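Local structure of putative phosphosugar isomerase (Silicibacter pomeroyi DSS-3, 3FJ1) at residues Q29-V34 against G163-A168; V98-K103 against T153-T158; A109-A114 against A133-H138. The protein is of unknown function but, as a double SIS-domain protein, probably binds phosphosugars or related carbohydrate derivatives and may act as a sugar isomerase or aminotransferase. All blocks are in the same frame, centred on the assembly; numbering follows the deposited sequence. Where two conformers were deposited one is given.

Interaction 1: residues Q29-V34 against G163-A168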
ATOM      1  N   GLN A  29     -19.060 -17.981 -18.869  1.00 15.69           N
ATOM      2  CA  GLN A  29     -18.772 -17.827 -20.302  1.00 16.85           C
ATOM      3  C   GLN A  29     -17.836 -16.656 -20.621  1.00 16.00           C
ATOM      4  O   GLN A  29     -16.846 -16.805 -21.355  1.00 15.55           O
ATOM      5  CB  GLN A  29     -20.094 -17.702 -21.092  1.00 17.54           C
ATOM      6  CG  GLN A  29     -19.875 -17.717 -22.624  1.00 18.78           C
ATOM      7  CD  GLN A  29     -21.171 -17.760 -23.429  1.00 19.18           C
ATOM      8  OE1 GLN A  29     -21.963 -16.810 -23.425  1.00 20.96           O
ATOM      9  NE2 GLN A  29     -21.371 -18.854 -24.149  1.00 20.16           N
ATOM     10  N   ASP A  30     -18.162 -15.493 -20.091  1.00 15.82           N
ATOM     11  CA  ASP A  30     -17.348 -14.320 -20.276  1.00 16.33           C
ATOM     12  C   ASP A  30     -15.952 -14.507 -19.683  1.00 15.35           C
ATOM     13  O   ASP A  30     -14.939 -14.117 -20.303  1.00 14.06           O
ATOM     14  CB  ASP A  30     -18.030 -13.097 -19.691  1.00 17.86           C
ATOM     15  CG  ASP A  30     -19.171 -12.632 -20.552  1.00 19.30           C
ATOM     16  OD1 ASP A  30     -19.430 -13.281 -21.601  1.00 20.85           O
ATOM     17  OD2 ASP A  30     -19.802 -11.618 -20.198  1.00 20.68           O
ATOM     18  N   VAL A  31     -15.879 -15.142 -18.520  1.00 13.78           N
ATOM     19  CA  VAL A  31     -14.580 -15.387 -17.935  1.00 13.29           C
ATOM     20  C   VAL A  31     -13.752 -16.313 -18.829  1.00 12.73           C
ATOM     21  O   VAL A  31     -12.575 -16.045 -19.065  1.00 11.65           O
ATOM     22  CB  VAL A  31     -14.684 -15.950 -16.502  1.00 13.71           C
ATOM     23  CG1 VAL A  31     -13.315 -16.431 -16.050  1.00 14.23           C
ATOM     24  CG2 VAL A  31     -15.209 -14.890 -15.554  1.00 13.84           C
ATOM     25  N   ALA A  32     -14.368 -17.361 -19.376  1.00 12.22           N
ATOM     26  CA  ALA A  32     -13.632 -18.330 -20.178  1.00 12.25           C
ATOM     27  C   ALA A  32     -13.104 -17.683 -21.456  1.00 12.60           C
ATOM     28  O   ALA A  32     -11.985 -17.970 -21.911  1.00 11.73           O
ATOM     29  CB  ALA A  32     -14.507 -19.519 -20.532  1.00 13.04           C
ATOM     30  N   ARG A  33     -13.937 -16.823 -22.036  1.00 12.80           N
ATOM     31  CA  ARG A  33     -13.569 -16.103 -23.258  1.00 13.66           C
ATOM     32  C   ARG A  33     -12.380 -15.171 -23.023  1.00 12.99           C
ATOM     33  O   ARG A  33     -11.438 -15.150 -23.831  1.00 12.75           O
ATOM     34  CB  ARG A  33     -14.768 -15.322 -23.784  1.00 14.95           C
ATOM     35  CG  ARG A  33     -15.778 -16.175 -24.474  1.00 17.02           C
ATOM     36  CD  ARG A  33     -16.995 -15.379 -24.867  1.00 18.05           C
ATOM     37  NE  ARG A  33     -17.919 -16.220 -25.628  1.00 19.00           N
ATOM     38  CZ  ARG A  33     -19.129 -15.850 -26.035  1.00 19.73           C
ATOM     39  NH1 ARG A  33     -19.590 -14.639 -25.770  1.00 20.37           N
ATOM     40  NH2 ARG A  33     -19.883 -16.702 -26.718  1.00 19.61           N
ATOM     41  N   VAL A  34     -12.390 -14.427 -21.912  1.00 11.84           N
ATOM     42  CA  VAL A  34     -11.267 -13.533 -21.604  1.00 10.92           C
ATOM     43  C   VAL A  34     -10.002 -14.361 -21.343  1.00 10.63           C
ATOM     44  O   VAL A  34      -8.945 -14.024 -21.838  1.00 10.85           O
ATOM     45  CB  VAL A  34     -11.544 -12.593 -20.419  1.00 10.90           C
ATOM     46  CG1 VAL A  34     -10.313 -11.738 -20.100  1.00 10.61           C
ATOM     47  CG2 VAL A  34     -12.784 -11.692 -20.724  1.00 10.95           C
ATOM     48  N   GLY A 163     -11.990 -12.381 -10.426  1.00  7.36           N
ATOM     49  CA  GLY A 163     -10.551 -12.380 -10.722  1.00  8.15           C
ATOM     50  C   GLY A 163      -9.924 -13.760 -10.564  1.00  6.94           C
ATOM     51  O   GLY A 163      -9.107 -14.180 -11.390  1.00  7.83           O
ATOM     52  N   LEU A 164     -10.309 -14.481  -9.521  1.00  7.53           N
ATOM     53  CA  LEU A 164      -9.797 -15.842  -9.305  1.00  7.34           C
ATOM     54  C   LEU A 164     -10.238 -16.820 -10.400  1.00  8.46           C
ATOM     55  O   LEU A 164      -9.452 -17.673 -10.802  1.00  8.09           O
ATOM     56  CB  LEU A 164     -10.134 -16.376  -7.897  1.00  7.44           C
ATOM     57  CG  LEU A 164      -9.355 -15.725  -6.729  1.00  6.97           C
ATOM     58  CD1 LEU A 164      -9.995 -16.176  -5.419  1.00  7.75           C
ATOM     59  CD2 LEU A 164      -7.794 -15.944  -6.732  1.00  7.64           C
HETATM   60  N   MSE A 165     -11.491 -16.710 -10.842  1.00  8.37           N
HETATM   61  CA  MSE A 165     -12.045 -17.533 -11.960  1.00  9.56           C
HETATM   62  C   MSE A 165     -11.214 -17.293 -13.217  1.00  8.47           C
HETATM   63  O   MSE A 165     -10.834 -18.229 -13.913  1.00  9.28           O
HETATM   64  CB  MSE A 165     -13.505 -17.167 -12.243  1.00 10.17           C
HETATM   65  CG  MSE A 165     -14.504 -17.671 -11.205  1.00 10.82           C
HETATM   66 SE   MSE A 165     -16.263 -16.837 -11.475  1.00 11.99          SE
HETATM   67  CE  MSE A 165     -16.833 -17.598 -13.203  1.00 11.08           C
ATOM     68  N   LEU A 166     -10.872 -16.035 -13.468  1.00  8.59           N
ATOM     69  CA  LEU A 166     -10.112 -15.678 -14.663  1.00  8.83           C
ATOM     70  C   LEU A 166      -8.738 -16.295 -14.582  1.00  8.95           C
ATOM     71  O   LEU A 166      -8.289 -16.951 -15.517  1.00  9.52           O
ATOM     72  CB  LEU A 166     -10.023 -14.152 -14.798  1.00  9.07           C
ATOM     73  CG  LEU A 166      -9.300 -13.549 -16.006  1.00  8.99           C
ATOM     74  CD1 LEU A 166      -9.975 -13.975 -17.330  1.00  8.54           C
ATOM     75  CD2 LEU A 166      -9.237 -11.993 -15.847  1.00  9.41           C
ATOM     76  N   LEU A 167      -8.078 -16.123 -13.436  1.00  9.50           N
ATOM     77  CA  LEU A 167      -6.753 -16.674 -13.231  1.00  9.07           C
ATOM     78  C   LEU A 167      -6.740 -18.206 -13.301  1.00  9.66           C
ATOM     79  O   LEU A 167      -5.795 -18.799 -13.816  1.00 10.19           O
ATOM     80  CB  LEU A 167      -6.186 -16.208 -11.891  1.00  9.46           C
ATOM     81  CG  LEU A 167      -5.865 -14.720 -11.779  1.00  9.71           C
ATOM     82  CD1 LEU A 167      -5.441 -14.355 -10.350  1.00 10.45           C
ATOM     83  CD2 LEU A 167      -4.825 -14.348 -12.792  1.00 10.30           C
ATOM     84  N   ALA A 168      -7.791 -18.833 -12.788  1.00  9.42           N
ATOM     85  CA  ALA A 168      -7.885 -20.267 -12.769  1.00 10.13           C
ATOM     86  C   ALA A 168      -8.091 -20.806 -14.205  1.00 10.25           C
ATOM     87  O   ALA A 168      -7.483 -21.809 -14.570  1.00 11.11           O
ATOM     88  CB  ALA A 168      -9.004 -20.705 -11.853  1.00  9.90           C
TER
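Val31 presses its CG1 methyl onto the backbone of the helix containing Met165 and Leu166, where two helices of an SIS domain, an alpha-beta-alpha sandwich, pack together beside its parallel sheet. CG1 of Val31 lies 3.6 Å from CA of Leu166 and just as near Leu166 N and the carbonyl carbon of Met165, so this methyl meets a peptide unit as much as it meets side chains. Such closeness fits the axes of the two short segments, which approach to 8.8 Å and cross at -45°. The second branch has a different partner: CG2 of Val31 stands 3.9 Å from CE of Met165, a selenomethionine. Its chain is bent at the last torsion (chi3 67°), which turns CE toward the valine, while its CB touches CG1. The two side chains cross at about a right angle, Met165 meeting both valine methyls. No hydrogen bond joins the two segments, and all four touching side chains are buried.

The next shell closes this apolar layer. Leu23 and Leu24, earlier on helix 8-41, and Leu180 of helix 174-181 pack on Met165, while Ala35 and Leu38 continue the line of helix 8-41 along Leu166. On the sheet side, Ile140 of strand 138-141 touches both Val31 and Leu166, so the helix pair is seated on that edge strand. One turn beyond Val31, Val34 takes the other end of Leu166: with CG anti to its backbone N (chi1 -178°), the leucine carries CD1 across the valine, 3.6 Å from Val34 CG1 and 3.7 Å from Val34 CB.

Interaction 2: residues V98-K103 against T153-T158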
ATOM      1  N   VAL A  98     -10.486  -2.743 -11.289  1.00  9.62           N
ATOM      2  CA  VAL A  98     -11.564  -3.273 -10.432  1.00  8.63           C
ATOM      3  C   VAL A  98     -12.333  -2.101  -9.813  1.00  9.43           C
ATOM      4  O   VAL A  98     -11.732  -1.264  -9.166  1.00  8.38           O
ATOM      5  CB  VAL A  98     -10.983  -4.168  -9.350  1.00  9.02           C
ATOM      6  CG1 VAL A  98     -12.100  -4.747  -8.486  1.00  9.78           C
ATOM      7  CG2 VAL A  98     -10.093  -5.283  -9.973  1.00  9.02           C
ATOM      8  N   SER A  99     -13.651  -2.036 -10.024  1.00 10.35           N
ATOM      9  CA  SER A  99     -14.443  -0.935  -9.497  1.00 11.70           C
ATOM     10  C   SER A  99     -15.900  -1.321  -9.435  1.00 13.27           C
ATOM     11  O   SER A  99     -16.436  -1.716 -10.463  1.00 14.29           O
ATOM     12  CB  SER A  99     -14.329   0.271 -10.428  1.00 11.99           C
ATOM     13  OG  SER A  99     -15.239   1.292 -10.066  1.00 11.36           O
ATOM     14  N   GLN A 100     -16.531  -1.178  -8.266  1.00 14.29           N
ATOM     15  CA  GLN A 100     -17.966  -1.460  -8.055  0.50 14.78           C
ATOM     16  C   GLN A 100     -18.833  -0.824  -9.183  1.00 14.65           C
ATOM     17  O   GLN A 100     -19.491  -1.510  -9.984  1.00 16.05           O
ATOM     18  CB  GLN A 100     -18.346  -0.928  -6.631  0.50 14.90           C
ATOM     19  CG  GLN A 100     -19.731  -1.281  -5.987  0.50 14.64           C
ATOM     20  CD  GLN A 100     -19.855  -0.829  -4.485  0.50 14.53           C
ATOM     21  OE1 GLN A 100     -20.651  -1.369  -3.703  0.50 14.13           O
ATOM     22  NE2 GLN A 100     -19.056   0.167  -4.101  0.50 14.86           N
ATOM     23  N   SER A 101     -18.838   0.509  -9.223  1.00 14.93           N
ATOM     24  CA  SER A 101     -19.688   1.268 -10.152  1.00 15.21           C
ATOM     25  C   SER A 101     -19.048   1.583 -11.496  1.00 14.65           C
ATOM     26  O   SER A 101     -19.757   1.848 -12.454  1.00 14.02           O
ATOM     27  CB  SER A 101     -20.117   2.611  -9.523  1.00 16.19           C
ATOM     28  OG  SER A 101     -19.069   3.585  -9.627  1.00 18.25           O
ATOM     29  N   GLY A 102     -17.715   1.574 -11.579  1.00 13.81           N
ATOM     30  CA  GLY A 102     -17.047   1.927 -12.830  1.00 13.87           C
ATOM     31  C   GLY A 102     -17.194   3.386 -13.240  1.00 14.09           C
ATOM     32  O   GLY A 102     -17.025   3.713 -14.401  1.00 13.13           O
ATOM     33  N   LYS A 103     -17.479   4.262 -12.283  1.00 14.71           N
ATOM     34  CA  LYS A 103     -17.640   5.685 -12.559  1.00 15.91           C
ATOM     35  C   LYS A 103     -16.409   6.537 -12.245  1.00 15.57           C
ATOM     36  O   LYS A 103     -16.208   7.564 -12.880  1.00 16.22           O
ATOM     37  CB  LYS A 103     -18.858   6.247 -11.793  1.00 16.96           C
ATOM     38  CG  LYS A 103     -20.203   5.689 -12.251  1.00 18.04           C
ATOM     39  CD  LYS A 103     -21.300   6.102 -11.294  1.00 18.68           C
ATOM     40  CE  LYS A 103     -22.676   5.647 -11.779  1.00 19.69           C
ATOM     41  N   THR A 153     -20.112  -5.880   1.022  1.00  9.32           N
ATOM     42  CA  THR A 153     -19.471  -7.161   1.203  1.00  9.42           C
ATOM     43  C   THR A 153     -19.559  -8.021  -0.070  1.00 10.26           C
ATOM     44  O   THR A 153     -18.619  -8.765  -0.438  1.00 10.11           O
ATOM     45  CB  THR A 153     -20.115  -7.899   2.428  1.00 10.46           C
ATOM     46  OG1 THR A 153     -21.527  -8.054   2.213  1.00  9.88           O
ATOM     47  CG2 THR A 153     -19.904  -7.115   3.765  1.00 10.36           C
ATOM     48  N   LYS A 154     -20.695  -7.949  -0.745  1.00 10.33           N
ATOM     49  CA  LYS A 154     -20.877  -8.717  -1.958  1.00 11.15           C
ATOM     50  C   LYS A 154     -19.877  -8.298  -3.035  1.00 10.50           C
ATOM     51  O   LYS A 154     -19.322  -9.134  -3.748  1.00 10.90           O
ATOM     52  CB  LYS A 154     -22.297  -8.543  -2.492  1.00 12.07           C
ATOM     53  CG  LYS A 154     -23.335  -9.165  -1.618  1.00 13.60           C
ATOM     54  CD  LYS A 154     -24.732  -9.158  -2.281  1.00 14.28           C
ATOM     55  CE  LYS A 154     -25.292  -7.765  -2.586  1.00 15.07           C
ATOM     56  NZ  LYS A 154     -26.618  -7.918  -3.283  1.00 15.95           N
ATOM     57  N   THR A 155     -19.720  -6.992  -3.182  1.00 10.78           N
ATOM     58  CA  THR A 155     -18.792  -6.437  -4.152  1.00 10.78           C
ATOM     59  C   THR A 155     -17.376  -6.948  -3.897  1.00  9.59           C
ATOM     60  O   THR A 155     -16.688  -7.358  -4.824  1.00  8.22           O
ATOM     61  CB  THR A 155     -18.838  -4.897  -4.138  1.00 12.19           C
ATOM     62  OG1 THR A 155     -20.073  -4.461  -4.729  1.00 14.81           O
ATOM     63  CG2 THR A 155     -17.683  -4.305  -4.949  1.00 12.54           C
ATOM     64  N   PHE A 156     -16.917  -6.901  -2.642  1.00  9.04           N
ATOM     65  CA  PHE A 156     -15.572  -7.440  -2.352  1.00  8.64           C
ATOM     66  C   PHE A 156     -15.436  -8.930  -2.745  1.00  8.79           C
ATOM     67  O   PHE A 156     -14.520  -9.316  -3.478  1.00  8.16           O
ATOM     68  CB  PHE A 156     -15.202  -7.264  -0.882  1.00  9.09           C
ATOM     69  CG  PHE A 156     -13.814  -7.737  -0.587  1.00  9.63           C
ATOM     70  CD1 PHE A 156     -12.746  -6.892  -0.751  1.00  9.60           C
ATOM     71  CD2 PHE A 156     -13.562  -9.066  -0.280  1.00  9.46           C
ATOM     72  CE1 PHE A 156     -11.455  -7.317  -0.520  1.00  9.33           C
ATOM     73  CE2 PHE A 156     -12.243  -9.518  -0.042  1.00  9.53           C
ATOM     74  CZ  PHE A 156     -11.181  -8.625  -0.184  1.00  9.60           C
ATOM     75  N   VAL A 157     -16.355  -9.750  -2.247  1.00  8.92           N
ATOM     76  CA  VAL A 157     -16.292 -11.205  -2.468  1.00  8.91           C
ATOM     77  C   VAL A 157     -16.389 -11.560  -3.932  1.00  8.90           C
ATOM     78  O   VAL A 157     -15.527 -12.268  -4.435  1.00  9.17           O
ATOM     79  CB  VAL A 157     -17.313 -11.977  -1.597  1.00  9.40           C
ATOM     80  CG1 VAL A 157     -17.317 -13.451  -1.963  1.00  9.34           C
ATOM     81  CG2 VAL A 157     -16.983 -11.790  -0.093  1.00  9.43           C
ATOM     82  N   THR A 158     -17.403 -11.045  -4.626  1.00  8.91           N
ATOM     83  CA  THR A 158     -17.595 -11.345  -6.049  1.00  8.93           C
ATOM     84  C   THR A 158     -16.486 -10.785  -6.956  1.00  8.68           C
ATOM     85  O   THR A 158     -16.118 -11.429  -7.940  1.00  9.05           O
ATOM     86  CB  THR A 158     -18.975 -10.890  -6.584  1.00  8.54           C
ATOM     87  OG1 THR A 158     -19.134  -9.477  -6.428  1.00  7.61           O
ATOM     88  CG2 THR A 158     -20.124 -11.651  -5.877  1.00  8.53           C
TER
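Gln100 lays its side chain across Thr155 at about a right angle, and the meeting is followed most easily outward from the glutamine backbone. CB comes first, 3.8 Å from the Thr155 methyl CG2. CG touches the same methyl and also stands 3.4 Å from Thr155 OG1, so it meets both branches of the threonine. CD continues past OG1 at 3.6 Å. At the tip, OE1 lies 3.3 Å from Thr155 OG1, at most a weak and doubtful hydrogen bond, since the hydroxyl may turn to another acceptor and neither its position nor the glutamine's conformation is settled. An extended chain (chi1 -170°, chi2 172°) is what carries the amide past the threonine.

With an alanine in place of Thr155, the hydroxyl and methyl would be gone, and Gln100 would probably lose most of its contact here, leaving its amide freer to turn.

Just before Gln100 in the chain, Ser99 OG accepts from Gly102 N at 2.9 Å, an ST motif that shapes the turn. This turn follows the central strand of the sheet, a position that borders the sugar-phosphate site in related SIS domains. Glu147, in a loop, touches Gln100 and accepts from Thr155 N through OE1. Strand 93-99 thus leads into a turn facing the first turn of helix 153-171, which packs between helix 8-41, helix 53-69 and helix 308-326.

Interaction 3: residues A109-A114 against A133-H138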
ATOM      1  N   ALA A 109      -9.582   6.998 -16.266  1.00 10.94           N
ATOM      2  CA  ALA A 109      -8.447   7.625 -16.945  1.00 10.49           C
ATOM      3  C   ALA A 109      -7.223   6.718 -17.015  1.00 10.57           C
ATOM      4  O   ALA A 109      -6.570   6.653 -18.043  1.00 10.63           O
ATOM      5  CB  ALA A 109      -8.071   8.950 -16.306  1.00 10.64           C
HETATM    6  N   MSE A 110      -6.911   6.055 -15.908  1.00 10.75           N
HETATM    7  CA  MSE A 110      -5.763   5.187 -15.843  1.00 10.31           C
HETATM    8  C   MSE A 110      -5.989   3.974 -16.754  1.00 10.16           C
HETATM    9  O   MSE A 110      -5.076   3.564 -17.508  1.00  9.88           O
HETATM   10  CB  MSE A 110      -5.501   4.800 -14.396  1.00 11.39           C
HETATM   11  CG  MSE A 110      -4.245   4.017 -14.162  1.00 11.91           C
HETATM   12 SE   MSE A 110      -2.549   4.987 -14.443  1.00 16.49          SE
HETATM   13  CE  MSE A 110      -2.410   4.304 -16.222  1.00  7.23           C
ATOM     14  N   THR A 111      -7.194   3.430 -16.710  1.00 10.08           N
ATOM     15  CA  THR A 111      -7.541   2.288 -17.551  1.00 10.20           C
ATOM     16  C   THR A 111      -7.528   2.667 -19.038  1.00 10.19           C
ATOM     17  O   THR A 111      -6.999   1.918 -19.851  1.00  9.45           O
ATOM     18  CB  THR A 111      -8.870   1.645 -17.141  1.00 10.64           C
ATOM     19  OG1 THR A 111      -8.848   1.359 -15.736  1.00 10.63           O
ATOM     20  CG2 THR A 111      -9.115   0.369 -17.953  1.00 10.73           C
ATOM     21  N   ARG A 112      -8.016   3.861 -19.357  1.00 10.62           N
ATOM     22  CA  ARG A 112      -8.001   4.360 -20.729  0.50 10.68           C
ATOM     23  C   ARG A 112      -6.562   4.521 -21.236  1.00 10.79           C
ATOM     24  O   ARG A 112      -6.222   4.084 -22.344  1.00 10.16           O
ATOM     25  CB  ARG A 112      -8.754   5.703 -20.837  0.50 11.02           C
ATOM     26  CG  ARG A 112      -8.746   6.297 -22.246  0.50 11.08           C
ATOM     27  CD  ARG A 112      -9.607   7.563 -22.375  0.50 11.45           C
ATOM     28  NE  ARG A 112      -9.073   8.687 -21.595  0.50 11.47           N
ATOM     29  CZ  ARG A 112      -9.657   9.248 -20.529  0.50 12.31           C
ATOM     30  NH1 ARG A 112     -10.841   8.825 -20.078  0.50 12.33           N
ATOM     31  NH2 ARG A 112      -9.044  10.260 -19.897  0.50 12.21           N
ATOM     32  N   ASN A 113      -5.721   5.140 -20.418  1.00 10.11           N
ATOM     33  CA  ASN A 113      -4.316   5.372 -20.763  1.00 10.47           C
ATOM     34  C   ASN A 113      -3.553   4.070 -20.916  1.00 10.04           C
ATOM     35  O   ASN A 113      -2.679   3.935 -21.795  1.00 10.48           O
ATOM     36  CB  ASN A 113      -3.616   6.282 -19.726  1.00 10.27           C
ATOM     37  CG  ASN A 113      -3.882   7.784 -19.980  1.00 10.80           C
ATOM     38  OD1 ASN A 113      -4.836   8.152 -20.701  1.00  9.97           O
ATOM     39  ND2 ASN A 113      -3.063   8.652 -19.368  1.00  9.65           N
ATOM     40  N   ALA A 114      -3.847   3.128 -20.030  1.00 10.45           N
ATOM     41  CA  ALA A 114      -3.203   1.807 -20.102  1.00 10.51           C
ATOM     42  C   ALA A 114      -3.419   1.180 -21.496  1.00 11.27           C
ATOM     43  O   ALA A 114      -2.473   0.660 -22.084  1.00 11.69           O
ATOM     44  CB  ALA A 114      -3.732   0.903 -19.012  1.00 10.70           C
ATOM     45  N   ALA A 133     -16.311   0.238 -18.197  1.00 12.26           N
ATOM     46  CA  ALA A 133     -16.579  -0.781 -19.188  1.00 12.92           C
ATOM     47  C   ALA A 133     -16.245  -0.224 -20.566  1.00 13.35           C
ATOM     48  O   ALA A 133     -15.617  -0.899 -21.396  1.00 14.81           O
ATOM     49  CB  ALA A 133     -18.032  -1.255 -19.121  1.00 12.53           C
ATOM     50  N   GLY A 134     -16.625   1.028 -20.801  1.00 12.94           N
ATOM     51  CA  GLY A 134     -16.447   1.651 -22.094  1.00 13.44           C
ATOM     52  C   GLY A 134     -15.038   1.883 -22.550  1.00 14.22           C
ATOM     53  O   GLY A 134     -14.805   2.055 -23.749  1.00 14.99           O
ATOM     54  N   VAL A 135     -14.091   1.908 -21.612  1.00 13.60           N
ATOM     55  CA  VAL A 135     -12.663   2.075 -21.953  1.00 13.39           C
ATOM     56  C   VAL A 135     -11.861   0.767 -21.829  1.00 13.23           C
ATOM     57  O   VAL A 135     -10.624   0.778 -21.969  1.00 15.14           O
ATOM     58  CB  VAL A 135     -11.995   3.224 -21.141  1.00 13.26           C
ATOM     59  CG1 VAL A 135     -12.735   4.586 -21.394  1.00 12.91           C
ATOM     60  CG2 VAL A 135     -11.914   2.890 -19.643  1.00 12.82           C
ATOM     61  N   SER A 136     -12.537  -0.356 -21.582  1.00 12.37           N
ATOM     62  CA  SER A 136     -11.875  -1.653 -21.487  1.00 12.71           C
ATOM     63  C   SER A 136     -12.106  -2.539 -22.706  1.00 12.97           C
ATOM     64  O   SER A 136     -13.113  -2.399 -23.372  1.00 12.48           O
ATOM     65  CB  SER A 136     -12.310  -2.367 -20.222  1.00 13.13           C
ATOM     66  OG  SER A 136     -12.127  -1.507 -19.094  1.00 13.84           O
ATOM     67  N   ALA A 137     -11.151  -3.417 -23.003  1.00 12.09           N
ATOM     68  CA  ALA A 137     -11.279  -4.377 -24.085  1.00 11.66           C
ATOM     69  C   ALA A 137     -12.295  -5.454 -23.726  1.00 12.33           C
ATOM     70  O   ALA A 137     -13.017  -5.945 -24.592  1.00 11.25           O
ATOM     71  CB  ALA A 137      -9.897  -5.011 -24.442  1.00 11.69           C
ATOM     72  N   HIS A 138     -12.348  -5.815 -22.442  1.00 11.70           N
ATOM     73  CA  HIS A 138     -13.286  -6.792 -21.942  1.00 12.42           C
ATOM     74  C   HIS A 138     -13.823  -6.364 -20.591  1.00 13.13           C
ATOM     75  O   HIS A 138     -13.105  -5.757 -19.794  1.00 11.97           O
ATOM     76  CB  HIS A 138     -12.587  -8.141 -21.776  1.00 12.94           C
ATOM     77  CG  HIS A 138     -12.005  -8.665 -23.043  1.00 13.24           C
ATOM     78  ND1 HIS A 138     -12.760  -9.332 -23.979  1.00 13.61           N
ATOM     79  CD2 HIS A 138     -10.752  -8.610 -23.541  1.00 13.60           C
ATOM     80  CE1 HIS A 138     -12.001  -9.648 -25.013  1.00 13.39           C
ATOM     81  NE2 HIS A 138     -10.778  -9.214 -24.778  1.00 13.54           N
TER
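Thr111 and Arg112 meet Val135 and Ser136 in a light van der Waals contact, crossed by no hydrogen bond, between a helix flanking the sheet and the turn that leads into edge strand 138-141. Val135 makes the largest single contribution. Its CG2 points at the helix, 4.0 Å from the backbone N of Arg112 and 4.1 Å from CG2 of Thr111, while its CB faces Arg112 CB at 4.1 Å. The valine torsion (chi1 -58°) puts CG2 between its own backbone N and carbonyl carbon, and from that position the methyl reaches Thr111 CG2 and the backbone N of Arg112. The two CA atoms closest across the contact, those of Arg112 and Val135, are 5.3 Å apart.

Thr111 takes part with its methyl CG2, 3.7 Å from Ser136 OG. Both hydroxyls are engaged on their own side: Thr111 OG1 bonds to Ile107 O one turn back in the helix, and Ser136 OG to Leu132 O. In the SIS fold, helix 105-116 is the crossover helix of a beta-alpha-beta unit joining strand 93-99 to strand 120-125; segment 133-138 belongs to the next crossover, on to strand 138-141. Thr111 accordingly also touches Ala97 and Cys121 of the two strands its helix connects, and Ser136 rests on Ala123.

Of its side chain Arg112 brings only CB to the contact, beside its backbone N and CA. The chain leaves extended, then bends at chi3 (66°), and in one of two conformers it folds back until one guanidinium face lies over Ala109 CA, 3.8 Å above the plane and toward its rim. On the other segment, Ser136 N bonds to Ala133 O at 3.1 Å across the turn, and His138 then enters the sheet through backbone bonds with Cys121 and Ala123.

In the fold
From the N terminus, helix 8-41 opens the widest loop at 29-34, and interaction 1 closes it only at 163-168, after all five strands of the first sheet. Within that span, interaction 2 runs from the end of strand 93-99 to the start of helix 153-171. Interaction 3, from 109-114 to 133-138, falls inside interaction 2 in turn, so the three nest without crossing. Helix 153-171 serves both interactions 1 and 2, whose centres are 16 Å apart. Helix 105-116 of interaction 3 packs on the sheet face turned away from helices 8-41 and 153-171, while segment 133-138 comes round the edge, where Val34 CG2 packs 3.7 Å from His138 CB.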